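Local coordinates for protein Poly(A) ribonuclease pop2 (Schizosaccharomyces pombe, PDB 2P51) that catalyses 3'-to-5' exonucleolytic removal of poly(A) tails from mRNA, serving as a metal-dependent deadenylase subunit of the CCR4-NOT complex, at residues Glu190-Tyr193 and Lys194-Ile198; Phe250-Ser254 and Arg255-Gly259; Asp117-Pro121 and Glu122-Leu126; Thr29-Gln32 and Gln33-Leu37. All coordinates share one frame; numbering follows the deposited sequence.

Interaction 1: residues Glu190-Tyr193 and Lys194-Ile198; sequences EEFY and KILCI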
loop_
_atom_site.group_PDB
_atom_site.type_symbol
_atom_site.label_atom_id
_atom_site.label_comp_id
_atom_site.label_asym_id
_atom_site.label_seq_id
_atom_site.Cartn_x
_atom_site.Cartn_y
_atom_site.Cartn_z
ATOM N N GLU A 190 -17.318 9.034 4.495
ATOM C CA GLU A 190 -18.254 8.622 3.439
ATOM C C GLU A 190 -17.778 9.098 2.064
ATOM O O GLU A 190 -17.844 8.316 1.106
ATOM C CB GLU A 190 -19.659 9.170 3.733
ATOM C CG GLU A 190 -20.272 8.747 5.040
ATOM C CD GLU A 190 -19.680 9.408 6.274
ATOM O OE1 GLU A 190 -19.131 10.539 6.250
ATOM O OE2 GLU A 190 -19.711 8.751 7.347
ATOM N N GLU A 191 -17.294 10.321 1.969
ATOM C CA GLU A 191 -16.802 10.882 0.721
ATOM C C GLU A 191 -15.473 10.245 0.307
ATOM O O GLU A 191 -15.215 9.978 -0.867
ATOM C CB GLU A 191 -16.594 12.408 0.771
ATOM C CG GLU A 191 -16.302 13.056 -0.575
ATOM C CD GLU A 191 -16.174 14.567 -0.602
ATOM O OE1 GLU A 191 -16.638 15.294 0.312
ATOM O OE2 GLU A 191 -15.580 15.126 -1.568
ATOM N N PHE A 192 -14.599 10.022 1.286
ATOM C CA PHE A 192 -13.339 9.358 0.990
ATOM C C PHE A 192 -13.625 7.994 0.402
ATOM O O PHE A 192 -13.027 7.637 -0.627
ATOM C CB PHE A 192 -12.558 9.246 2.286
ATOM C CG PHE A 192 -11.353 8.345 2.249
ATOM C CD1 PHE A 192 -10.170 8.880 1.745
ATOM C CD2 PHE A 192 -11.377 7.043 2.702
ATOM C CE1 PHE A 192 -9.024 8.095 1.694
ATOM C CE2 PHE A 192 -10.243 6.273 2.616
ATOM C CZ PHE A 192 -9.053 6.766 2.113
ATOM N N TYR A 193 -14.516 7.227 1.059
ATOM C CA TYR A 193 -14.825 5.884 0.628
ATOM C C TYR A 193 -15.395 5.879 -0.780
ATOM O O TYR A 193 -15.057 5.023 -1.620
ATOM C CB TYR A 193 -15.840 5.292 1.616
ATOM C CG TYR A 193 -16.137 3.836 1.313
ATOM C CD1 TYR A 193 -15.218 2.820 1.617
ATOM C CD2 TYR A 193 -17.353 3.510 0.719
ATOM C CE1 TYR A 193 -15.512 1.506 1.331
ATOM C CE2 TYR A 193 -17.630 2.189 0.431
ATOM C CZ TYR A 193 -16.718 1.206 0.728
ATOM O OH TYR A 193 -17.042 -0.106 0.442
ATOM N N LYS A 194 -16.286 6.808 -1.083
ATOM C CA LYS A 194 -16.889 6.851 -2.412
ATOM C C LYS A 194 -15.856 7.035 -3.510
ATOM O O LYS A 194 -15.845 6.376 -4.554
ATOM C CB LYS A 194 -17.872 8.023 -2.446
ATOM C CG LYS A 194 -18.514 8.314 -3.765
ATOM C CD LYS A 194 -19.763 9.167 -3.378
ATOM C CE LYS A 194 -20.013 8.845 -1.893
ATOM N NZ LYS A 194 -20.737 7.557 -1.703
ATOM N N ILE A 195 -14.947 7.989 -3.291
ATOM C CA ILE A 195 -13.937 8.257 -4.328
ATOM C C ILE A 195 -12.946 7.131 -4.353
ATOM O O ILE A 195 -12.501 6.701 -5.423
ATOM C CB ILE A 195 -13.258 9.596 -3.945
ATOM C CG1 ILE A 195 -14.259 10.753 -4.034
ATOM C CG2 ILE A 195 -12.006 9.817 -4.747
ATOM C CD1 ILE A 195 -13.808 12.119 -3.614
ATOM N N LEU A 196 -12.620 6.601 -3.164
ATOM C CA LEU A 196 -11.671 5.480 -3.173
ATOM C C LEU A 196 -12.203 4.321 -3.997
ATOM O O LEU A 196 -11.395 3.755 -4.739
ATOM C CB LEU A 196 -11.393 4.921 -1.784
ATOM C CG LEU A 196 -10.141 4.068 -1.641
ATOM C CD1 LEU A 196 -8.855 4.895 -1.872
ATOM C CD2 LEU A 196 -10.110 3.445 -0.269
ATOM N N CYS A 197 -13.477 3.999 -3.869
ATOM C CA CYS A 197 -14.014 2.828 -4.597
ATOM C C CYS A 197 -14.169 3.083 -6.084
ATOM O O CYS A 197 -14.364 2.196 -6.907
ATOM C CB CYS A 197 -15.335 2.371 -3.935
ATOM S SG CYS A 197 -14.977 1.639 -2.287
ATOM N N ILE A 198 -14.030 4.360 -6.514
ATOM C CA ILE A 198 -13.999 4.543 -7.998
ATOM C C ILE A 198 -12.625 4.220 -8.557
ATOM O O ILE A 198 -12.476 3.592 -9.612
ATOM C CB ILE A 198 -14.440 5.978 -8.309
ATOM C CG1 ILE A 198 -15.934 6.216 -8.011
ATOM C CG2 ILE A 198 -14.075 6.398 -9.732
ATOM C CD1 ILE A 198 -16.289 7.690 -8.018
HETATM O O HOH W 1 -19.812 6.239 0.958
#
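C197 SG lies over one face of the Y193 ring, 3.7 Å from the ring centroid and 20° off its normal. The sulfur sits off-centre toward the phenol end, where its closest atom is Y193 CZ at 3.5 Å, and this geometry defines a Cys sulfur-aromatic contact. Y193 CG, anti to the backbone N (chi1 -175°), stands the ring out from the helix, and C197 SG leans back over its face from the next turn. A backbone bond from C197 N to Y193 O (2.9 Å) fixes the i, i+4 spacing beneath the pair. With a serine in place of Y193, C197 SG would probably lose its aromatic neighbour and N267 O its hydroxyl partner. The same i, i+4 rhythm runs through helix 189-199 of this DEDD nuclease fold, and on its inner side F192 CE2 meets L196 CD2 at 4.0 Å. Both of these side chains press on helix 170-181, which carries the metal ligand D172, and the F192 ring also meets Y73. On the outer side K194 folds back at chi3 and chi4, and a water accepts from K194 NZ (3.1 Å) and donates to E190 O (2.9 Å), the carbonyl that already receives K194 N.

Interaction 2: residues Phe250-Ser254 and Arg255-Gly259; sequences FEIRS and RYFDG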
loop_
_atom_site.group_PDB
_atom_site.type_symbol
_atom_site.label_atom_id
_atom_site.label_comp_id
_atom_site.label_asym_id
_atom_site.label_seq_id
_atom_site.Cartn_x
_atom_site.Cartn_y
_atom_site.Cartn_z
ATOM N N PHE A 250 -3.107 -15.084 -0.896
ATOM C CA PHE A 250 -3.451 -16.313 -1.642
ATOM C C PHE A 250 -3.541 -17.492 -0.668
ATOM O O PHE A 250 -4.369 -18.407 -0.853
ATOM C CB PHE A 250 -2.472 -16.555 -2.780
ATOM C CG PHE A 250 -2.765 -15.534 -3.900
ATOM C CD1 PHE A 250 -3.831 -15.753 -4.748
ATOM C CD2 PHE A 250 -1.979 -14.388 -4.047
ATOM C CE1 PHE A 250 -4.129 -14.845 -5.761
ATOM C CE2 PHE A 250 -2.248 -13.495 -5.071
ATOM C CZ PHE A 250 -3.307 -13.736 -5.918
ATOM N N GLU A 251 -2.700 -17.453 0.381
ATOM C CA GLU A 251 -2.758 -18.599 1.317
ATOM C C GLU A 251 -4.056 -18.560 2.108
ATOM O O GLU A 251 -4.654 -19.633 2.333
ATOM C CB GLU A 251 -1.538 -18.578 2.255
ATOM C CG GLU A 251 -1.443 -19.802 3.148
ATOM C CD GLU A 251 -1.311 -21.133 2.440
ATOM O OE1 GLU A 251 -0.933 -21.099 1.244
ATOM O OE2 GLU A 251 -1.580 -22.192 3.068
ATOM N N ILE A 252 -4.520 -17.413 2.565
ATOM C CA ILE A 252 -5.792 -17.274 3.284
ATOM C C ILE A 252 -6.948 -17.666 2.381
ATOM O O ILE A 252 -7.907 -18.360 2.760
ATOM C CB ILE A 252 -5.894 -15.780 3.744
ATOM C CG1 ILE A 252 -4.983 -15.513 4.957
ATOM C CG2 ILE A 252 -7.313 -15.317 3.915
ATOM C CD1 ILE A 252 -4.967 -13.947 5.086
ATOM N N ARG A 253 -6.877 -17.220 1.094
ATOM C CA ARG A 253 -7.927 -17.566 0.143
ATOM C C ARG A 253 -8.011 -19.079 0.002
ATOM O O ARG A 253 -9.091 -19.674 -0.034
ATOM C CB ARG A 253 -7.620 -16.961 -1.225
ATOM C CG ARG A 253 -8.813 -17.051 -2.169
ATOM C CD ARG A 253 -8.473 -16.386 -3.507
ATOM N NE ARG A 253 -7.572 -17.286 -4.231
ATOM C CZ ARG A 253 -7.248 -17.092 -5.516
ATOM N NH1 ARG A 253 -7.713 -16.034 -6.205
ATOM N NH2 ARG A 253 -6.432 -17.984 -6.062
ATOM N N SER A 254 -6.854 -19.743 -0.093
ATOM C CA SER A 254 -6.859 -21.210 -0.198
ATOM C C SER A 254 -7.329 -21.911 1.059
ATOM O O SER A 254 -8.131 -22.849 0.991
ATOM C CB SER A 254 -5.414 -21.641 -0.510
ATOM O OG SER A 254 -5.366 -23.050 -0.584
ATOM N N ARG A 255 -6.818 -21.475 2.221
ATOM C CA ARG A 255 -7.126 -22.199 3.451
ATOM C C ARG A 255 -8.547 -21.920 3.953
ATOM O O ARG A 255 -9.107 -22.901 4.447
ATOM C CB ARG A 255 -6.162 -21.832 4.566
ATOM C CG ARG A 255 -4.725 -22.302 4.325
ATOM C CD ARG A 255 -3.984 -22.410 5.648
ATOM N NE ARG A 255 -2.552 -22.586 5.473
ATOM C CZ ARG A 255 -1.714 -22.995 6.424
ATOM N NH1 ARG A 255 -2.205 -23.279 7.633
ATOM N NH2 ARG A 255 -0.429 -23.104 6.124
ATOM N N TYR A 256 -9.077 -20.710 3.884
ATOM C CA TYR A 256 -10.332 -20.414 4.587
ATOM C C TYR A 256 -11.473 -20.143 3.634
ATOM O O TYR A 256 -12.617 -20.046 4.115
ATOM C CB TYR A 256 -10.154 -19.245 5.606
ATOM C CG TYR A 256 -8.888 -19.521 6.412
ATOM C CD1 TYR A 256 -8.734 -20.721 7.101
ATOM C CD2 TYR A 256 -7.877 -18.586 6.457
ATOM C CE1 TYR A 256 -7.621 -21.047 7.853
ATOM C CE2 TYR A 256 -6.739 -18.896 7.187
ATOM C CZ TYR A 256 -6.598 -20.091 7.883
ATOM O OH TYR A 256 -5.420 -20.324 8.562
ATOM N N PHE A 257 -11.182 -20.050 2.327
ATOM C CA PHE A 257 -12.232 -19.764 1.367
ATOM C C PHE A 257 -12.240 -20.770 0.228
ATOM O O PHE A 257 -12.920 -20.543 -0.765
ATOM C CB PHE A 257 -12.122 -18.345 0.819
ATOM C CG PHE A 257 -12.268 -17.307 1.934
ATOM C CD1 PHE A 257 -13.541 -16.825 2.219
ATOM C CD2 PHE A 257 -11.171 -16.859 2.656
ATOM C CE1 PHE A 257 -13.719 -15.873 3.225
ATOM C CE2 PHE A 257 -11.315 -15.915 3.635
ATOM C CZ PHE A 257 -12.585 -15.446 3.905
ATOM N N ASP A 258 -11.509 -21.865 0.382
ATOM C CA ASP A 258 -11.478 -22.942 -0.625
ATOM C C ASP A 258 -11.259 -22.387 -2.049
ATOM O O ASP A 258 -11.820 -22.838 -3.042
ATOM C CB ASP A 258 -12.735 -23.783 -0.546
ATOM C CG ASP A 258 -12.592 -25.127 -1.238
ATOM O OD1 ASP A 258 -11.465 -25.683 -1.334
ATOM O OD2 ASP A 258 -13.620 -25.685 -1.706
ATOM N N GLY A 259 -10.392 -21.367 -2.130
ATOM C CA GLY A 259 -10.027 -20.872 -3.448
ATOM C C GLY A 259 -10.825 -19.697 -3.967
ATOM O O GLY A 259 -10.401 -19.163 -5.008
#
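E251 and R255 meet one helical turn apart in a salt bridge, with R255 NE 2.6 Å from E251 OE2 and an almost straight N-H...O angle of 175°. The oxygen offers its anti lone pair and lies in the guanidinium plane at its edge, while the carboxylate plane stands 81° to it. R255 NH2 adds a weak second bond to the same oxygen. This is the solvent side: R255 is exposed and extended. The tight side is built on the buried I252, whose CG2 touches F257 CE2 at 4.1 Å and Y256 CD2 at 4.2 Å; I252 and F257 run alongside each other and rest on helix 206-213. Toward the end of helix 238-257, which carries the metal ligand D241 of the DEDD nuclease fold, the chain reverses. R253 O takes a weak bond from F257 N and a better one from G259 N (3.0 Å), phi being positive at D258 and G259. At phi 94° a side chain on residue 259 would jam against D258 O. G259 O lies 3.5 Å above one face of the R253 guanidinium, F250 CD1 covers the opposite face, and R253 NH2 pairs with E96 and E95 O.

Interaction 3: residues Asp117-Pro121 and Glu122-Leu126; sequences DMYAP and ESIEL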
loop_
_atom_site.group_PDB
_atom_site.type_symbol
_atom_site.label_atom_id
_atom_site.label_comp_id
_atom_site.label_asym_id
_atom_site.label_seq_id
_atom_site.Cartn_x
_atom_site.Cartn_y
_atom_site.Cartn_z
ATOM N N ASP A 117 11.171 18.667 5.962
ATOM C CA ASP A 117 9.871 18.012 5.984
ATOM C C ASP A 117 9.485 17.624 7.404
ATOM O O ASP A 117 10.357 17.462 8.246
ATOM C CB ASP A 117 9.865 16.742 5.116
ATOM C CG ASP A 117 9.803 17.127 3.647
ATOM O OD1 ASP A 117 9.257 18.201 3.306
ATOM O OD2 ASP A 117 10.323 16.368 2.803
ATOM N N MET A 118 8.173 17.506 7.604
ATOM C CA MET A 118 7.653 17.110 8.907
ATOM C C MET A 118 7.643 15.609 9.086
ATOM O O MET A 118 7.445 14.880 8.094
ATOM C CB MET A 118 6.218 17.630 9.042
ATOM C CG MET A 118 6.118 19.130 8.882
ATOM S SD MET A 118 4.446 19.767 9.088
ATOM C CE MET A 118 3.724 19.269 7.511
ATOM N N TYR A 119 7.783 15.097 10.301
ATOM C CA TYR A 119 7.792 13.632 10.483
ATOM C C TYR A 119 7.846 13.284 11.948
ATOM O O TYR A 119 8.299 14.140 12.743
ATOM C CB TYR A 119 9.005 12.979 9.843
ATOM C CG TYR A 119 10.364 13.622 10.081
ATOM C CD1 TYR A 119 11.116 13.408 11.224
ATOM C CD2 TYR A 119 10.911 14.463 9.110
ATOM C CE1 TYR A 119 12.362 14.016 11.373
ATOM C CE2 TYR A 119 12.132 15.068 9.229
ATOM C CZ TYR A 119 12.849 14.841 10.388
ATOM O OH TYR A 119 14.078 15.408 10.582
ATOM N N ALA A 120 7.452 12.083 12.298
ATOM C CA ALA A 120 7.735 11.623 13.647
ATOM C C ALA A 120 9.186 11.170 13.679
ATOM O O ALA A 120 9.493 10.317 12.855
ATOM C CB ALA A 120 6.842 10.469 14.020
ATOM N N PRO A 121 10.026 11.692 14.557
ATOM C CA PRO A 121 11.414 11.206 14.620
ATOM C C PRO A 121 11.497 9.702 14.800
ATOM O O PRO A 121 12.378 9.076 14.179
ATOM C CB PRO A 121 11.983 11.924 15.860
ATOM C CG PRO A 121 11.232 13.208 15.837
ATOM C CD PRO A 121 9.817 12.815 15.496
ATOM N N GLU A 122 10.608 9.137 15.617
ATOM C CA GLU A 122 10.669 7.675 15.801
ATOM C C GLU A 122 10.541 6.915 14.470
ATOM O O GLU A 122 11.185 5.892 14.218
ATOM C CB GLU A 122 9.551 7.266 16.742
ATOM C CG GLU A 122 9.694 7.768 18.148
ATOM C CD GLU A 122 9.211 9.168 18.454
ATOM O OE1 GLU A 122 8.835 9.899 17.492
ATOM O OE2 GLU A 122 9.211 9.535 19.659
ATOM N N SER A 123 9.655 7.406 13.609
ATOM C CA SER A 123 9.404 6.689 12.340
ATOM C C SER A 123 10.603 6.762 11.424
ATOM O O SER A 123 10.943 5.812 10.730
ATOM C CB SER A 123 8.191 7.296 11.651
ATOM O OG SER A 123 7.003 7.039 12.398
ATOM N N ILE A 124 11.259 7.934 11.413
ATOM C CA ILE A 124 12.477 8.083 10.572
ATOM C C ILE A 124 13.541 7.127 11.078
ATOM O O ILE A 124 14.269 6.496 10.312
ATOM C CB ILE A 124 12.984 9.549 10.573
ATOM C CG1 ILE A 124 11.983 10.519 9.941
ATOM C CG2 ILE A 124 14.389 9.742 9.970
ATOM C CD1 ILE A 124 11.361 10.074 8.643
ATOM N N GLU A 125 13.640 7.000 12.399
ATOM C CA GLU A 125 14.637 6.087 12.951
ATOM C C GLU A 125 14.311 4.650 12.563
ATOM O O GLU A 125 15.169 3.847 12.175
ATOM C CB GLU A 125 14.732 6.199 14.492
ATOM C CG GLU A 125 15.812 5.247 14.993
ATOM C CD GLU A 125 17.203 5.605 14.503
ATOM O OE1 GLU A 125 18.008 4.664 14.287
ATOM O OE2 GLU A 125 17.453 6.814 14.352
ATOM N N LEU A 126 13.043 4.287 12.667
ATOM C CA LEU A 126 12.638 2.907 12.299
ATOM C C LEU A 126 12.905 2.657 10.821
ATOM O O LEU A 126 13.406 1.584 10.447
ATOM C CB LEU A 126 11.163 2.731 12.582
ATOM C CG LEU A 126 10.479 1.412 12.216
ATOM C CD1 LEU A 126 11.102 0.207 12.939
ATOM C CD2 LEU A 126 9.004 1.523 12.624
#
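The Y119 ring takes I124 CG1 over one face, well off-centre above the CD1 rim: the methylene is 3.3 Å from Y119 CD1 and 3.5 Å from Y119 CG, close for carbon on carbon. P121 N lies at the ring edge, in its plane. The two side chains cross at about a right angle, so the isoleucine presents its flank, with I124 CD1 reaching Y119 CB at 3.9 Å. This is the start of helix 121-129, where A120 is the N-cap and P121 opens the first turn, a place where the lack of an N-H costs nothing. The CG of Y119 is held between the backbone N and the carbonyl carbon (chi1 46°), which turns the ring forward to I124, and its hydroxyl is tied to L114 O. A serine at Y119 would probably uncover I124 CG1 on the side now held by the ring and leave L114 O without that bond.

A120 has no side-chain acceptor for capping; its carbonyl instead starts the helical bonding. A120 O receives I124 N at 3.3 Å, in the carbonyl plane, along with a weak bond from S123 N, while A120 is also backbone hydrogen-bonded to P55 in the loop after the metal-binding strand 47-53. S123, with its side chain about 8 Å from that of the zinc ligand E53, sets its OG 3.8 Å from A120 CB. E122 bends at chi2 and turns its carboxylate back toward the helix start, where its charge would be favoured by the helix dipole; E122 OE1 stops 3.7 Å from P121 CD.

Interaction 4: residues Thr29-Gln32 and Gln33-Leu37; sequences TNLQ and QEMNL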
loop_
_atom_site.group_PDB
_atom_site.type_symbol
_atom_site.label_atom_id
_atom_site.label_comp_id
_atom_site.label_asym_id
_atom_site.label_seq_id
_atom_site.Cartn_x
_atom_site.Cartn_y
_atom_site.Cartn_z
ATOM N N THR A 29 14.737 8.546 -11.790
ATOM C CA THR A 29 15.515 8.276 -13.003
ATOM C C THR A 29 15.007 7.085 -13.828
ATOM O O THR A 29 15.303 6.993 -15.012
ATOM C CB THR A 29 17.007 8.047 -12.659
ATOM O OG1 THR A 29 17.085 7.098 -11.582
ATOM C CG2 THR A 29 17.666 9.307 -12.133
ATOM N N ASN A 30 14.229 6.188 -13.191
ATOM C CA ASN A 30 13.742 5.041 -13.952
ATOM C C ASN A 30 12.221 4.871 -13.762
ATOM O O ASN A 30 11.685 3.817 -14.131
ATOM C CB ASN A 30 14.520 3.776 -13.585
ATOM C CG ASN A 30 14.305 3.391 -12.136
ATOM O OD1 ASN A 30 13.908 4.209 -11.302
ATOM N ND2 ASN A 30 14.566 2.118 -11.828
ATOM N N LEU A 31 11.577 5.919 -13.299
ATOM C CA LEU A 31 10.102 5.870 -13.130
ATOM C C LEU A 31 9.364 5.452 -14.376
ATOM O O LEU A 31 8.498 4.552 -14.355
ATOM C CB LEU A 31 9.595 7.241 -12.663
ATOM C CG LEU A 31 8.056 7.349 -12.556
ATOM C CD1 LEU A 31 7.501 6.394 -11.510
ATOM C CD2 LEU A 31 7.706 8.803 -12.268
ATOM N N GLN A 32 9.715 6.106 -15.476
ATOM C CA GLN A 32 8.912 5.816 -16.675
ATOM C C GLN A 32 9.118 4.398 -17.184
ATOM O O GLN A 32 8.194 3.676 -17.588
ATOM C CB GLN A 32 9.236 6.850 -17.771
ATOM C CG GLN A 32 8.394 6.638 -19.001
ATOM C CD GLN A 32 7.031 7.294 -18.959
ATOM O OE1 GLN A 32 6.046 6.666 -18.534
ATOM N NE2 GLN A 32 6.974 8.543 -19.414
ATOM N N GLN A 33 10.372 3.935 -17.174
ATOM C CA GLN A 33 10.693 2.575 -17.617
ATOM C C GLN A 33 9.975 1.518 -16.790
ATOM O O GLN A 33 9.425 0.518 -17.239
ATOM C CB GLN A 33 12.226 2.429 -17.523
ATOM C CG GLN A 33 12.848 1.130 -17.891
ATOM C CD GLN A 33 14.372 1.099 -17.782
ATOM O OE1 GLN A 33 14.968 1.036 -16.697
ATOM N NE2 GLN A 33 15.002 1.147 -18.957
ATOM N N GLU A 34 10.007 1.761 -15.460
ATOM C CA GLU A 34 9.417 0.743 -14.596
ATOM C C GLU A 34 7.900 0.760 -14.740
ATOM O O GLU A 34 7.273 -0.311 -14.737
ATOM C CB GLU A 34 9.890 0.959 -13.147
ATOM C CG GLU A 34 11.398 0.700 -13.010
ATOM C CD GLU A 34 11.785 -0.727 -13.379
ATOM O OE1 GLU A 34 11.040 -1.730 -13.109
ATOM O OE2 GLU A 34 12.879 -0.856 -13.976
ATOM N N MET A 35 7.297 1.970 -14.842
ATOM C CA MET A 35 5.840 1.977 -15.077
ATOM C C MET A 35 5.517 1.300 -16.402
ATOM O O MET A 35 4.494 0.604 -16.490
ATOM C CB MET A 35 5.284 3.411 -15.044
ATOM C CG MET A 35 5.313 4.023 -13.638
ATOM S SD MET A 35 4.324 3.060 -12.440
ATOM C CE MET A 35 2.791 3.074 -13.287
ATOM N N ASN A 36 6.367 1.474 -17.401
ATOM C CA ASN A 36 6.117 0.833 -18.705
ATOM C C ASN A 36 6.149 -0.684 -18.513
ATOM O O ASN A 36 5.305 -1.390 -19.092
ATOM C CB ASN A 36 7.117 1.236 -19.798
ATOM C CG ASN A 36 6.951 2.626 -20.318
ATOM O OD1 ASN A 36 7.850 3.209 -20.995
ATOM N ND2 ASN A 36 5.796 3.186 -20.043
ATOM N N LEU A 37 7.095 -1.172 -17.725
ATOM C CA LEU A 37 7.177 -2.631 -17.495
ATOM C C LEU A 37 5.922 -3.133 -16.790
ATOM O O LEU A 37 5.324 -4.129 -17.193
ATOM C CB LEU A 37 8.422 -2.963 -16.702
ATOM C CG LEU A 37 8.710 -4.449 -16.428
ATOM C CD1 LEU A 37 8.726 -5.306 -17.688
ATOM C CD2 LEU A 37 10.025 -4.562 -15.677
HETATM O O HOH W 2 15.051 0.399 -14.188
#
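N30, Q33 and E34 are joined through one water, which accepts from N30 ND2 (3.0 Å) and donates to Q33 OE1 (2.6 Å) and to E34 OE2 (2.5 Å). All three partners thus fix a single solvent molecule at the helix start, and its short bonds to the two oxygens suggest a firm hold. The buried carboxylate has further mates: E34 OE1 receives W106 NE1 and E34 OE2 pairs with R24, which would probably stabilise its negative charge. N30 is equally committed. Its CG is set between the backbone N and the carbonyl carbon (chi1 64°), and its amide bonds W27 N through OD1 and D25 O through ND2, so this N-cap residue bonds mainly to the preceding residues and, through the water, to Q33 and E34, and makes no direct capping bond. Its ND2 still rests 3.7 Å from E34 CG, with the amide and carboxylate planes 53° apart.

Beneath these groups the backbone repeats its i, i+4 pattern: E34 N bonds N30 O, and M35 N bonds L31 O. The apolar flank begins with L31, whose CD1 touches M35 CG at 3.9 Å, the two side chains running alongside each other. On the exposed flank the amides of Q32 and N36 are almost parallel (12°), but Q32 OE1 and N36 ND2 stay 3.8 Å apart. L31 and M35 both press on F108 of strand 105-109 and L150 of helix 144-152, the packing of an amphipathic helix against the central mixed sheet of a DEDD nuclease fold.

All four contacts are short-range, within one helix or at its end, and no two touch; centres lie 28 to 37 Å apart, with interactions 2 and 3 on opposite sides of the chain's centre. Interactions 1 and 4 are partly buried mid-helix or early-helix turns, each with an apolar flank packed on another helix and one water on the polar side. Interactions 2 and 3 are surface contacts at opposite helix ends: a C-terminal reversal with a salt bridge in 2, a helix start with a ring-on-aliphatic contact in 3. The side chains of F192 in 1 and S123 in 3 are about 13 and 11 Å from a bound magnesium ion; 2 and 4 lie away from the site.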